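Local structure of hypothetical protein yibA (Escherichia coli, 1OYZ) at residues S43-Q48 against G74-G79; E27-L32 against Q53-L58; L78-I83 against T115-K120; V107-I112 against T142-A147. The protein is of unknown function but is built of helical repeats of the HEAT type and may have oxidoreductase activity. All coordinates share one frame; numbering follows the deposited sequence.

The four contacts lie between residues 27 and 147, roughly the first half of an all-helical chain carrying HEAT repeats. Contact 2 joins helices 25-31 and 53-63, and contact 1 joins helices 37-50 and 68-80; along the chain their segments alternate, and their centres are about 9 Å apart. Contact 3, centred about 10 Å from contact 1, shares Leu78 and Gly79 with it and passes from helix 68-80 to helix 105-121. That helix continues the series in contact 4, which pairs it with helix 142-153. Contacts 2 and 4 are farthest apart, with centres about 23 Å apart and no touch. Helix packs beside helix in a series, consistent with the elongated stack of a repeat protein.

Contact 1. Residues S43-Q48 against G74-G79; sequences SARVLQ and GAFILG
Ala44 and Leu47 of helix 37-50 form the shallow side of this interface, and Ile77 of helix 68-80 is the bump that fits against them. Its CG1 lies 3.7 Å from Ala44 CB, while its CD1 reaches on to Leu47 CD1 at 4.0 Å. The methyl of Ala44 sits at the edge of the Phe76 ring, in its plane, filling the angle between Phe76 and Ile77. The axes of the short segments cross at 34° with a closest approach of 8.9 Å.

Gln48 closes the C-terminal end of the contact. Its chain is extended beyond CG and carries the amide across the Phe76 ring, where NE2 lies 3.5 Å above the ring centre. The same NE2 donates to Phe76 O at 2.9 Å, approaching from above the carbonyl plane. Gly79 N reaches that oxygen from the opposite face, giving it two donors. An alanine at Gln48 would probably leave one face of the Phe76 ring without this cover and Phe76 O without its side-chain donor. The chemistry is mixed: aliphatic groups meet on one side, while on the other a single amide adds a second donor to a helix carbonyl and covers an aromatic face.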
loop_
_atom_site.group_PDB
_atom_site.type_symbol
_atom_site.label_atom_id
_atom_site.label_comp_id
_atom_site.label_asym_id
_atom_site.label_seq_id
_atom_site.Cartn_x
_atom_site.Cartn_y
_atom_site.Cartn_z
ATOM N N SER A 43 -9.537 21.046 0.013
ATOM C CA SER A 43 -10.372 21.593 1.076
ATOM C C SER A 43 -10.461 20.580 2.223
ATOM O O SER A 43 -10.212 20.902 3.382
ATOM C CB SER A 43 -11.773 21.894 0.529
ATOM O OG SER A 43 -12.689 22.130 1.593
ATOM N N ALA A 44 -10.808 19.345 1.884
ATOM C CA ALA A 44 -10.916 18.293 2.886
ATOM C C ALA A 44 -9.597 18.100 3.626
ATOM O O ALA A 44 -9.587 17.842 4.824
ATOM C CB ALA A 44 -11.346 16.973 2.216
ATOM N N ARG A 45 -8.475 18.210 2.924
ATOM C CA ARG A 45 -7.181 18.034 3.594
ATOM C C ARG A 45 -7.023 19.120 4.662
ATOM O O ARG A 45 -6.577 18.837 5.760
ATOM C CB ARG A 45 -6.002 18.115 2.601
ATOM C CG ARG A 45 -5.881 16.938 1.606
ATOM C CD ARG A 45 -4.641 17.073 0.685
ATOM N NE ARG A 45 -3.389 17.097 1.459
ATOM C CZ ARG A 45 -2.274 17.740 1.088
ATOM N NH1 ARG A 45 -1.196 17.698 1.862
ATOM N NH2 ARG A 45 -2.225 18.427 -0.054
ATOM N N VAL A 46 -7.402 20.354 4.344
ATOM C CA VAL A 46 -7.271 21.419 5.327
ATOM C C VAL A 46 -8.165 21.077 6.498
ATOM O O VAL A 46 -7.789 21.263 7.663
ATOM C CB VAL A 46 -7.677 22.784 4.762
ATOM C CG1 VAL A 46 -7.424 23.865 5.800
ATOM C CG2 VAL A 46 -6.908 23.067 3.494
ATOM N N LEU A 47 -9.340 20.534 6.193
ATOM C CA LEU A 47 -10.263 20.161 7.269
ATOM C C LEU A 47 -9.669 19.050 8.149
ATOM O O LEU A 47 -9.789 19.095 9.376
ATOM C CB LEU A 47 -11.641 19.749 6.694
ATOM C CG LEU A 47 -12.402 20.927 6.047
ATOM C CD1 LEU A 47 -13.766 20.531 5.508
ATOM C CD2 LEU A 47 -12.565 21.975 7.100
ATOM N N GLN A 48 -9.004 18.069 7.540
ATOM C CA GLN A 48 -8.416 16.992 8.335
ATOM C C GLN A 48 -7.355 17.563 9.270
ATOM O O GLN A 48 -7.166 17.057 10.374
ATOM C CB GLN A 48 -7.759 15.898 7.457
ATOM C CG GLN A 48 -8.684 15.039 6.576
ATOM C CD GLN A 48 -7.881 14.194 5.557
ATOM O OE1 GLN A 48 -6.915 14.684 4.981
ATOM N NE2 GLN A 48 -8.296 12.941 5.328
ATOM N N GLY A 74 -16.760 12.643 3.059
ATOM C CA GLY A 74 -16.953 12.597 4.497
ATOM C C GLY A 74 -16.121 11.511 5.161
ATOM O O GLY A 74 -15.509 11.729 6.213
ATOM N N ALA A 75 -16.112 10.335 4.542
ATOM C CA ALA A 75 -15.355 9.204 5.050
ATOM C C ALA A 75 -13.860 9.515 4.948
ATOM O O ALA A 75 -13.088 9.140 5.823
ATOM C CB ALA A 75 -15.694 7.957 4.259
ATOM N N PHE A 76 -13.461 10.219 3.893
ATOM C CA PHE A 76 -12.046 10.591 3.728
ATOM C C PHE A 76 -11.637 11.505 4.895
ATOM O O PHE A 76 -10.650 11.253 5.589
ATOM C CB PHE A 76 -11.842 11.326 2.396
ATOM C CG PHE A 76 -10.441 11.879 2.192
ATOM C CD1 PHE A 76 -9.337 11.027 2.127
ATOM C CD2 PHE A 76 -10.244 13.256 2.008
ATOM C CE1 PHE A 76 -8.058 11.528 1.873
ATOM C CE2 PHE A 76 -8.969 13.775 1.753
ATOM C CZ PHE A 76 -7.865 12.910 1.684
ATOM N N ILE A 77 -12.407 12.558 5.111
ATOM C CA ILE A 77 -12.110 13.485 6.185
ATOM C C ILE A 77 -11.991 12.753 7.505
ATOM O O ILE A 77 -11.028 12.936 8.260
ATOM C CB ILE A 77 -13.202 14.586 6.285
ATOM C CG1 ILE A 77 -13.075 15.544 5.114
ATOM C CG2 ILE A 77 -13.025 15.415 7.542
ATOM C CD1 ILE A 77 -14.167 16.560 5.042
ATOM N N LEU A 78 -12.968 11.897 7.757
ATOM C CA LEU A 78 -13.046 11.120 8.986
ATOM C C LEU A 78 -11.846 10.200 9.240
ATOM O O LEU A 78 -11.577 9.826 10.372
ATOM C CB LEU A 78 -14.359 10.318 8.959
ATOM C CG LEU A 78 -15.523 10.707 9.892
ATOM C CD1 LEU A 78 -15.506 12.178 10.200
ATOM C CD2 LEU A 78 -16.857 10.284 9.288
ATOM N N GLY A 79 -11.113 9.837 8.200
ATOM C CA GLY A 79 -9.968 8.963 8.424
ATOM C C GLY A 79 -8.760 9.604 9.100
ATOM O O GLY A 79 -7.941 8.909 9.705
#

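Contact 2. Residues E27-L32 against Q53-L58; sequences ELFRLL and QDAVRL
Phe29 points from helix 25-31 at the start of helix 53-63, and its ring tip meets the backbone there. CE1 lies 3.8 Å from Ala55 CA, and CZ is 4.1 Å from the carbonyl carbon of Asp54. The methyl of Ala55 sits at the ring edge, in the plane of the ring, with CB 3.9 Å from CE1. CG of Phe29 is anti to its own carbonyl carbon (chi1 -64°), a setting that puts CG on the side facing helix 53-63. On the other side of Ala55 along the chain, Leu58 CG approaches Phe29 CD1 obliquely at 4.4 Å.

Leu32 and Leu58 make the second point of touch. They reach toward each other tip to tip, and their CD1 methyls stand 4.0 Å apart. The two short helix segments are nearly parallel, 20° apart, but their axes stay 11.6 Å from each other, so long side chains have to bridge the distance and little area is buried. The side-chain contacts are between apolar groups, with the ring also lying against the backbone at Asp54 and Ala55.

Helix 37-50 follows helix 25-31 in the chain and packs against both Phe29 and Leu32, through Leu47 and Ser43. Ile81, from the loop after helix 68-80, packs on Ala55 and Val56 of helix 53-63.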
loop_
_atom_site.group_PDB
_atom_site.type_symbol
_atom_site.label_atom_id
_atom_site.label_comp_id
_atom_site.label_asym_id
_atom_site.label_seq_id
_atom_site.Cartn_x
_atom_site.Cartn_y
_atom_site.Cartn_z
ATOM N N GLU A 27 -16.272 28.356 4.248
ATOM C CA GLU A 27 -15.843 28.360 2.859
ATOM C C GLU A 27 -15.324 27.000 2.424
ATOM O O GLU A 27 -15.570 26.572 1.305
ATOM C CB GLU A 27 -14.787 29.444 2.649
ATOM C CG GLU A 27 -15.347 30.798 3.019
ATOM C CD GLU A 27 -14.311 31.884 3.184
ATOM O OE1 GLU A 27 -13.200 31.599 3.682
ATOM O OE2 GLU A 27 -14.636 33.039 2.841
ATOM N N LEU A 28 -14.621 26.325 3.324
ATOM C CA LEU A 28 -14.081 25.013 3.019
ATOM C C LEU A 28 -15.228 24.032 2.833
ATOM O O LEU A 28 -15.253 23.258 1.870
ATOM C CB LEU A 28 -13.159 24.550 4.143
ATOM C CG LEU A 28 -11.915 25.413 4.331
ATOM C CD1 LEU A 28 -11.140 24.889 5.510
ATOM C CD2 LEU A 28 -11.069 25.404 3.075
ATOM N N PHE A 29 -16.198 24.094 3.741
ATOM C CA PHE A 29 -17.360 23.231 3.663
ATOM C C PHE A 29 -18.022 23.363 2.300
ATOM O O PHE A 29 -18.396 22.375 1.677
ATOM C CB PHE A 29 -18.372 23.594 4.754
ATOM C CG PHE A 29 -17.866 23.386 6.143
ATOM C CD1 PHE A 29 -17.000 22.336 6.437
ATOM C CD2 PHE A 29 -18.292 24.208 7.177
ATOM C CE1 PHE A 29 -16.571 22.105 7.754
ATOM C CE2 PHE A 29 -17.866 23.984 8.493
ATOM C CZ PHE A 29 -17.006 22.930 8.780
ATOM N N ARG A 30 -18.170 24.585 1.825
ATOM C CA ARG A 30 -18.807 24.767 0.538
ATOM C C ARG A 30 -17.953 24.124 -0.569
ATOM O O ARG A 30 -18.475 23.447 -1.455
ATOM C CB ARG A 30 -19.026 26.259 0.287
ATOM C CG ARG A 30 -19.587 26.597 -1.070
ATOM C CD ARG A 30 -18.723 27.677 -1.719
ATOM N NE ARG A 30 -18.669 28.906 -0.918
ATOM C CZ ARG A 30 -17.909 29.962 -1.211
ATOM N NH1 ARG A 30 -17.128 29.941 -2.288
ATOM N NH2 ARG A 30 -17.935 31.038 -0.434
ATOM N N LEU A 31 -16.635 24.306 -0.489
ATOM C CA LEU A 31 -15.723 23.744 -1.483
ATOM C C LEU A 31 -15.813 22.219 -1.575
ATOM O O LEU A 31 -15.429 21.630 -2.595
ATOM C CB LEU A 31 -14.282 24.181 -1.181
ATOM C CG LEU A 31 -13.723 25.359 -1.993
ATOM C CD1 LEU A 31 -14.829 26.329 -2.375
ATOM C CD2 LEU A 31 -12.635 26.072 -1.185
ATOM N N LEU A 32 -16.327 21.574 -0.529
ATOM C CA LEU A 32 -16.445 20.124 -0.579
ATOM C C LEU A 32 -17.396 19.725 -1.693
ATOM O O LEU A 32 -17.331 18.604 -2.186
ATOM C CB LEU A 32 -16.955 19.565 0.748
ATOM C CG LEU A 32 -16.064 19.864 1.947
ATOM C CD1 LEU A 32 -16.727 19.328 3.191
ATOM C CD2 LEU A 32 -14.664 19.253 1.736
ATOM N N GLN A 53 -15.012 20.200 15.875
ATOM C CA GLN A 53 -16.337 19.583 15.981
ATOM C C GLN A 53 -17.269 19.879 14.820
ATOM O O GLN A 53 -17.958 18.988 14.344
ATOM C CB GLN A 53 -17.023 19.989 17.291
ATOM C CG GLN A 53 -18.453 19.447 17.438
ATOM C CD GLN A 53 -18.532 17.912 17.447
ATOM O OE1 GLN A 53 -19.629 17.332 17.429
ATOM N NE2 GLN A 53 -17.374 17.252 17.478
ATOM N N ASP A 54 -17.316 21.125 14.374
ATOM C CA ASP A 54 -18.187 21.444 13.258
ATOM C C ASP A 54 -17.753 20.631 12.035
ATOM O O ASP A 54 -18.595 20.139 11.303
ATOM C CB ASP A 54 -18.155 22.947 12.917
ATOM C CG ASP A 54 -18.735 23.817 14.020
ATOM O OD1 ASP A 54 -19.267 23.250 15.003
ATOM O OD2 ASP A 54 -18.665 25.070 13.900
ATOM N N ALA A 55 -16.453 20.474 11.807
ATOM C CA ALA A 55 -16.048 19.693 10.642
ATOM C C ALA A 55 -16.359 18.198 10.857
ATOM O O ALA A 55 -16.822 17.526 9.946
ATOM C CB ALA A 55 -14.576 19.902 10.331
ATOM N N VAL A 56 -16.138 17.683 12.058
ATOM C CA VAL A 56 -16.442 16.274 12.314
ATOM C C VAL A 56 -17.929 15.974 12.050
ATOM O O VAL A 56 -18.278 15.027 11.310
ATOM C CB VAL A 56 -16.122 15.895 13.769
ATOM C CG1 VAL A 56 -16.536 14.436 14.042
ATOM C CG2 VAL A 56 -14.635 16.113 14.043
ATOM N N ARG A 57 -18.813 16.781 12.641
ATOM C CA ARG A 57 -20.255 16.568 12.461
ATOM C C ARG A 57 -20.677 16.597 10.998
ATOM O O ARG A 57 -21.391 15.722 10.529
ATOM C CB ARG A 57 -21.067 17.599 13.259
ATOM C CG ARG A 57 -21.093 17.317 14.759
ATOM C CD ARG A 57 -21.984 18.302 15.541
ATOM N NE ARG A 57 -23.397 18.240 15.136
ATOM C CZ ARG A 57 -23.926 18.852 14.070
ATOM N NH1 ARG A 57 -23.165 19.597 13.272
ATOM N NH2 ARG A 57 -25.226 18.708 13.792
ATOM N N LEU A 58 -20.230 17.608 10.281
ATOM C CA LEU A 58 -20.570 17.733 8.889
ATOM C C LEU A 58 -20.078 16.497 8.117
ATOM O O LEU A 58 -20.763 16.002 7.223
ATOM C CB LEU A 58 -19.933 19.006 8.348
ATOM C CG LEU A 58 -20.304 19.531 6.963
ATOM C CD1 LEU A 58 -19.629 18.680 5.886
ATOM C CD2 LEU A 58 -21.842 19.544 6.807
#

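Contact 3. Residues L78-I83 against T115-K120; sequences LGQIKI and TAQRCK
Arg118 of helix 105-121 reaches into the turn that ends helix 68-80 and makes the tight part of the contact. Its NH1 donates two hydrogen bonds, to Leu78 O at 2.7 Å and to Ile81 O at 3.1 Å. The second is the straighter, with an N-H...O angle of 163°, and lies in the carbonyl plane of Ile81; the first comes in tilted 26° from the carbonyl plane of Leu78. Both acceptors lie close to the guanidinium plane, so the two bonds fix the rotation of the group and tie together carbonyls three residues apart in the chain. Bends at chi2 and chi3 bring the end of the arginine chain round to the turn. Over one face of the guanidinium, offset toward the rim, Ile83 CD1 rests 3.5 Å from CZ; Ile83 and Arg118 meet tip to tip. Arg118 is buried, and the two carbonyl oxygens are likely to offset part of its charge.

The contact is looser elsewhere. A water in the guanidinium plane accepts from Ile83 N at 2.9 Å and, weakly, from Arg118 NH2. Toward the more exposed side, the side chains of Gln80 and Gln117 cross, both residues only partly buried.

Around this turn, Leu78 packs on Ala59 and Cys63 of helix 53-63 and on Val91 of helix 88-101, which Ile83 also touches through Glu88. On the far side, Thr115 and Cys119 face helix 126-136.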
loop_
_atom_site.group_PDB
_atom_site.type_symbol
_atom_site.label_atom_id
_atom_site.label_comp_id
_atom_site.label_asym_id
_atom_site.label_seq_id
_atom_site.Cartn_x
_atom_site.Cartn_y
_atom_site.Cartn_z
ATOM N N LEU A 78 -12.968 11.897 7.757
ATOM C CA LEU A 78 -13.046 11.120 8.986
ATOM C C LEU A 78 -11.846 10.200 9.240
ATOM O O LEU A 78 -11.577 9.826 10.372
ATOM C CB LEU A 78 -14.359 10.318 8.959
ATOM C CG LEU A 78 -15.523 10.707 9.892
ATOM C CD1 LEU A 78 -15.506 12.178 10.200
ATOM C CD2 LEU A 78 -16.857 10.284 9.288
ATOM N N GLY A 79 -11.113 9.837 8.200
ATOM C CA GLY A 79 -9.968 8.963 8.424
ATOM C C GLY A 79 -8.760 9.604 9.100
ATOM O O GLY A 79 -7.941 8.909 9.705
ATOM N N GLN A 80 -8.631 10.926 9.025
ATOM C CA GLN A 80 -7.474 11.567 9.644
ATOM C C GLN A 80 -7.744 12.754 10.593
ATOM O O GLN A 80 -6.862 13.166 11.343
ATOM C CB GLN A 80 -6.486 11.959 8.530
ATOM C CG GLN A 80 -5.883 10.736 7.818
ATOM C CD GLN A 80 -5.229 11.071 6.491
ATOM O OE1 GLN A 80 -4.178 11.707 6.452
ATOM N NE2 GLN A 80 -5.852 10.648 5.392
ATOM N N ILE A 81 -8.961 13.289 10.573
ATOM C CA ILE A 81 -9.330 14.413 11.425
ATOM C C ILE A 81 -9.273 13.985 12.896
ATOM O O ILE A 81 -9.508 12.818 13.223
ATOM C CB ILE A 81 -10.764 14.887 11.084
ATOM C CG1 ILE A 81 -11.008 16.318 11.589
ATOM C CG2 ILE A 81 -11.784 13.932 11.702
ATOM C CD1 ILE A 81 -12.285 16.961 11.003
ATOM N N LYS A 82 -8.948 14.921 13.784
ATOM C CA LYS A 82 -8.916 14.606 15.207
ATOM C C LYS A 82 -10.354 14.545 15.742
ATOM O O LYS A 82 -11.206 15.355 15.365
ATOM C CB LYS A 82 -8.098 15.651 15.968
ATOM C CG LYS A 82 -6.590 15.488 15.773
ATOM C CD LYS A 82 -5.802 16.384 16.725
ATOM C CE LYS A 82 -4.407 15.841 16.972
ATOM N NZ LYS A 82 -3.821 16.488 18.181
ATOM N N ILE A 83 -10.623 13.567 16.596
ATOM C CA ILE A 83 -11.950 13.390 17.174
ATOM C C ILE A 83 -11.859 13.049 18.644
ATOM O O ILE A 83 -10.993 12.284 19.067
ATOM C CB ILE A 83 -12.742 12.243 16.498
ATOM C CG1 ILE A 83 -11.973 10.939 16.641
ATOM C CG2 ILE A 83 -13.016 12.581 15.022
ATOM C CD1 ILE A 83 -12.616 9.769 15.931
ATOM N N THR A 115 -10.512 3.504 7.825
ATOM C CA THR A 115 -10.483 2.680 9.054
ATOM C C THR A 115 -9.020 2.306 9.361
ATOM O O THR A 115 -8.651 2.100 10.531
ATOM C CB THR A 115 -11.303 1.312 8.996
ATOM O OG1 THR A 115 -10.762 0.466 7.973
ATOM C CG2 THR A 115 -12.826 1.536 8.769
ATOM N N ALA A 116 -8.196 2.223 8.317
ATOM C CA ALA A 116 -6.776 1.884 8.472
ATOM C C ALA A 116 -6.084 3.051 9.193
ATOM O O ALA A 116 -5.344 2.848 10.156
ATOM C CB ALA A 116 -6.128 1.647 7.088
ATOM N N GLN A 117 -6.356 4.266 8.717
ATOM C CA GLN A 117 -5.801 5.463 9.316
ATOM C C GLN A 117 -6.129 5.472 10.808
ATOM O O GLN A 117 -5.243 5.608 11.650
ATOM C CB GLN A 117 -6.414 6.703 8.695
ATOM C CG GLN A 117 -6.304 6.807 7.199
ATOM C CD GLN A 117 -4.928 7.213 6.738
ATOM O OE1 GLN A 117 -4.782 7.852 5.695
ATOM N NE2 GLN A 117 -3.905 6.839 7.501
ATOM N N ARG A 118 -7.409 5.314 11.127
ATOM C CA ARG A 118 -7.844 5.340 12.516
ATOM C C ARG A 118 -7.216 4.231 13.370
ATOM O O ARG A 118 -6.910 4.440 14.545
ATOM C CB ARG A 118 -9.381 5.260 12.596
ATOM C CG ARG A 118 -10.122 6.317 11.762
ATOM C CD ARG A 118 -11.085 7.174 12.608
ATOM N NE ARG A 118 -10.376 7.841 13.700
ATOM C CZ ARG A 118 -9.960 9.104 13.697
ATOM N NH1 ARG A 118 -10.186 9.894 12.655
ATOM N NH2 ARG A 118 -9.277 9.571 14.739
ATOM N N CYS A 119 -7.014 3.056 12.788
ATOM C CA CYS A 119 -6.429 1.955 13.539
ATOM C C CYS A 119 -4.975 2.275 13.895
ATOM O O CYS A 119 -4.523 2.063 15.032
ATOM C CB CYS A 119 -6.492 0.667 12.725
ATOM S SG CYS A 119 -5.998 -0.831 13.639
ATOM N N LYS A 120 -4.242 2.796 12.926
ATOM C CA LYS A 120 -2.864 3.125 13.197
ATOM C C LYS A 120 -2.786 4.065 14.406
ATOM O O LYS A 120 -1.946 3.872 15.286
ATOM C CB LYS A 120 -2.230 3.762 11.974
ATOM C CG LYS A 120 -0.730 3.744 12.026
ATOM C CD LYS A 120 -0.151 4.258 10.726
ATOM C CE LYS A 120 1.359 4.093 10.697
ATOM N NZ LYS A 120 1.901 4.542 9.379
HETATM O O HOH W 1 -8.441 11.623 16.495
#

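Contact 4. Residues V107-I112 against T142-A147; sequences VRATAI and TNVRRA
Ala109 and Ile112 of helix 105-121 pack on Val144 and Ala147 of helix 142-153, consistent with the side-by-side packing of a HEAT-repeat stack, the second helix lying within the recognised HEAT region. The two short segments run only 7° from parallel, with axes 8.2 Å apart.

Asn143 comes first: its CB lies 4.0 Å from Ala109 CB, while its amide leads away. Val144 follows and splits its methyls between two neighbours. CG2, anti to the carbonyl carbon, rests 3.7 Å from Arg108 CB; the guanidinium beyond is held by Asp139, through a salt bridge, and by the carbonyl of Asp102. CG1, anti to the backbone N (chi1 168°), turns instead to Ile112, whose side chain crosses that of Val144 at about a right angle. One turn on from Asn143, Ala147 sets its small CB between Ala109 and Ile112, 3.5 Å from Ala109 O and 4.1 Å from Ile112 CB. An alanine at Ile112 would probably open a gap beside Val144 CG1 and leave the carbonyl end of Ala147 without its methyl neighbour.

Ala109 and Ala147 put only methyls between the helices, consistent with the close approach; the nearest CA pair, Ala109 CA and Val144 CA, is 4.4 Å apart. Ile112 also packs on Gln132 and Thr136 of helix 126-136. The tightest carbon pair across the contact is Ile112 CD1 against Val144 CG1, at 3.4 Å.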
loop_
_atom_site.group_PDB
_atom_site.type_symbol
_atom_site.label_atom_id
_atom_site.label_comp_id
_atom_site.label_asym_id
_atom_site.label_seq_id
_atom_site.Cartn_x
_atom_site.Cartn_y
_atom_site.Cartn_z
ATOM N N VAL A 107 -16.760 4.754 -2.409
ATOM C CA VAL A 107 -16.935 4.981 -0.992
ATOM C C VAL A 107 -16.336 3.860 -0.150
ATOM O O VAL A 107 -15.613 4.130 0.815
ATOM C CB VAL A 107 -18.443 5.154 -0.606
ATOM C CG1 VAL A 107 -18.592 5.297 0.900
ATOM C CG2 VAL A 107 -19.023 6.386 -1.296
ATOM N N ARG A 108 -16.601 2.602 -0.525
ATOM C CA ARG A 108 -16.102 1.470 0.247
ATOM C C ARG A 108 -14.586 1.514 0.357
ATOM O O ARG A 108 -14.053 1.361 1.448
ATOM C CB ARG A 108 -16.590 0.133 -0.365
ATOM C CG ARG A 108 -18.111 -0.098 -0.249
ATOM C CD ARG A 108 -18.528 -1.590 -0.382
ATOM N NE ARG A 108 -18.070 -2.220 -1.628
ATOM C CZ ARG A 108 -18.584 -1.962 -2.831
ATOM N NH1 ARG A 108 -19.581 -1.091 -2.953
ATOM N NH2 ARG A 108 -18.088 -2.564 -3.916
ATOM N N ALA A 109 -13.911 1.752 -0.771
ATOM C CA ALA A 109 -12.447 1.842 -0.824
ATOM C C ALA A 109 -11.906 2.937 0.128
ATOM O O ALA A 109 -11.047 2.653 0.970
ATOM C CB ALA A 109 -11.980 2.111 -2.282
ATOM N N THR A 110 -12.433 4.158 0.015
ATOM C CA THR A 110 -12.016 5.264 0.873
ATOM C C THR A 110 -12.250 4.932 2.346
ATOM O O THR A 110 -11.363 5.126 3.186
ATOM C CB THR A 110 -12.799 6.565 0.515
ATOM O OG1 THR A 110 -12.450 6.959 -0.804
ATOM C CG2 THR A 110 -12.460 7.742 1.499
ATOM N N ALA A 111 -13.425 4.394 2.654
ATOM C CA ALA A 111 -13.753 4.057 4.038
ATOM C C ALA A 111 -12.772 3.057 4.618
ATOM O O ALA A 111 -12.327 3.229 5.756
ATOM C CB ALA A 111 -15.188 3.535 4.142
ATOM N N ILE A 112 -12.435 2.011 3.858
ATOM C CA ILE A 112 -11.461 1.021 4.324
ATOM C C ILE A 112 -10.119 1.753 4.574
ATOM O O ILE A 112 -9.474 1.541 5.586
ATOM C CB ILE A 112 -11.241 -0.120 3.249
ATOM C CG1 ILE A 112 -12.514 -0.978 3.070
ATOM C CG2 ILE A 112 -10.114 -1.043 3.669
ATOM C CD1 ILE A 112 -12.451 -1.875 1.796
ATOM N N THR A 142 -11.893 -3.857 -7.507
ATOM C CA THR A 142 -10.445 -3.886 -7.363
ATOM C C THR A 142 -9.989 -2.775 -6.437
ATOM O O THR A 142 -9.080 -2.960 -5.633
ATOM C CB THR A 142 -9.732 -3.686 -8.719
ATOM O OG1 THR A 142 -10.267 -2.523 -9.363
ATOM C CG2 THR A 142 -9.928 -4.881 -9.605
ATOM N N ASN A 143 -10.611 -1.612 -6.554
ATOM C CA ASN A 143 -10.236 -0.498 -5.688
ATOM C C ASN A 143 -10.397 -0.939 -4.246
ATOM O O ASN A 143 -9.527 -0.663 -3.402
ATOM C CB ASN A 143 -11.123 0.703 -5.951
ATOM C CG ASN A 143 -11.197 1.046 -7.422
ATOM O OD1 ASN A 143 -10.903 2.170 -7.824
ATOM N ND2 ASN A 143 -11.593 0.069 -8.242
ATOM N N VAL A 144 -11.495 -1.647 -3.964
ATOM C CA VAL A 144 -11.747 -2.120 -2.607
ATOM C C VAL A 144 -10.724 -3.139 -2.170
ATOM O O VAL A 144 -10.191 -3.048 -1.066
ATOM C CB VAL A 144 -13.160 -2.754 -2.459
ATOM C CG1 VAL A 144 -13.247 -3.487 -1.133
ATOM C CG2 VAL A 144 -14.254 -1.661 -2.544
ATOM N N ARG A 145 -10.464 -4.129 -3.019
ATOM C CA ARG A 145 -9.479 -5.134 -2.683
ATOM C C ARG A 145 -8.119 -4.449 -2.462
ATOM O O ARG A 145 -7.418 -4.769 -1.516
ATOM C CB ARG A 145 -9.404 -6.207 -3.775
ATOM C CG ARG A 145 -10.681 -7.049 -3.861
ATOM C CD ARG A 145 -10.445 -8.410 -4.491
ATOM N NE ARG A 145 -9.826 -8.314 -5.806
ATOM C CZ ARG A 145 -10.394 -7.775 -6.875
ATOM N NH1 ARG A 145 -11.612 -7.260 -6.800
ATOM N NH2 ARG A 145 -9.752 -7.787 -8.039
ATOM N N ARG A 146 -7.771 -3.494 -3.316
ATOM C CA ARG A 146 -6.514 -2.755 -3.169
ATOM C C ARG A 146 -6.489 -2.077 -1.799
ATOM O O ARG A 146 -5.536 -2.217 -1.051
ATOM C CB ARG A 146 -6.383 -1.672 -4.252
ATOM C CG ARG A 146 -4.997 -1.018 -4.347
ATOM C CD ARG A 146 -5.016 0.110 -5.372
ATOM N NE ARG A 146 -5.886 -0.229 -6.502
ATOM C CZ ARG A 146 -6.459 0.666 -7.303
ATOM N NH1 ARG A 146 -6.253 1.962 -7.105
ATOM N NH2 ARG A 146 -7.259 0.270 -8.292
ATOM N N ALA A 147 -7.551 -1.341 -1.476
ATOM C CA ALA A 147 -7.598 -0.652 -0.206
ATOM C C ALA A 147 -7.506 -1.667 0.927
ATOM O O ALA A 147 -6.958 -1.376 1.986
ATOM C CB ALA A 147 -8.865 0.193 -0.109
#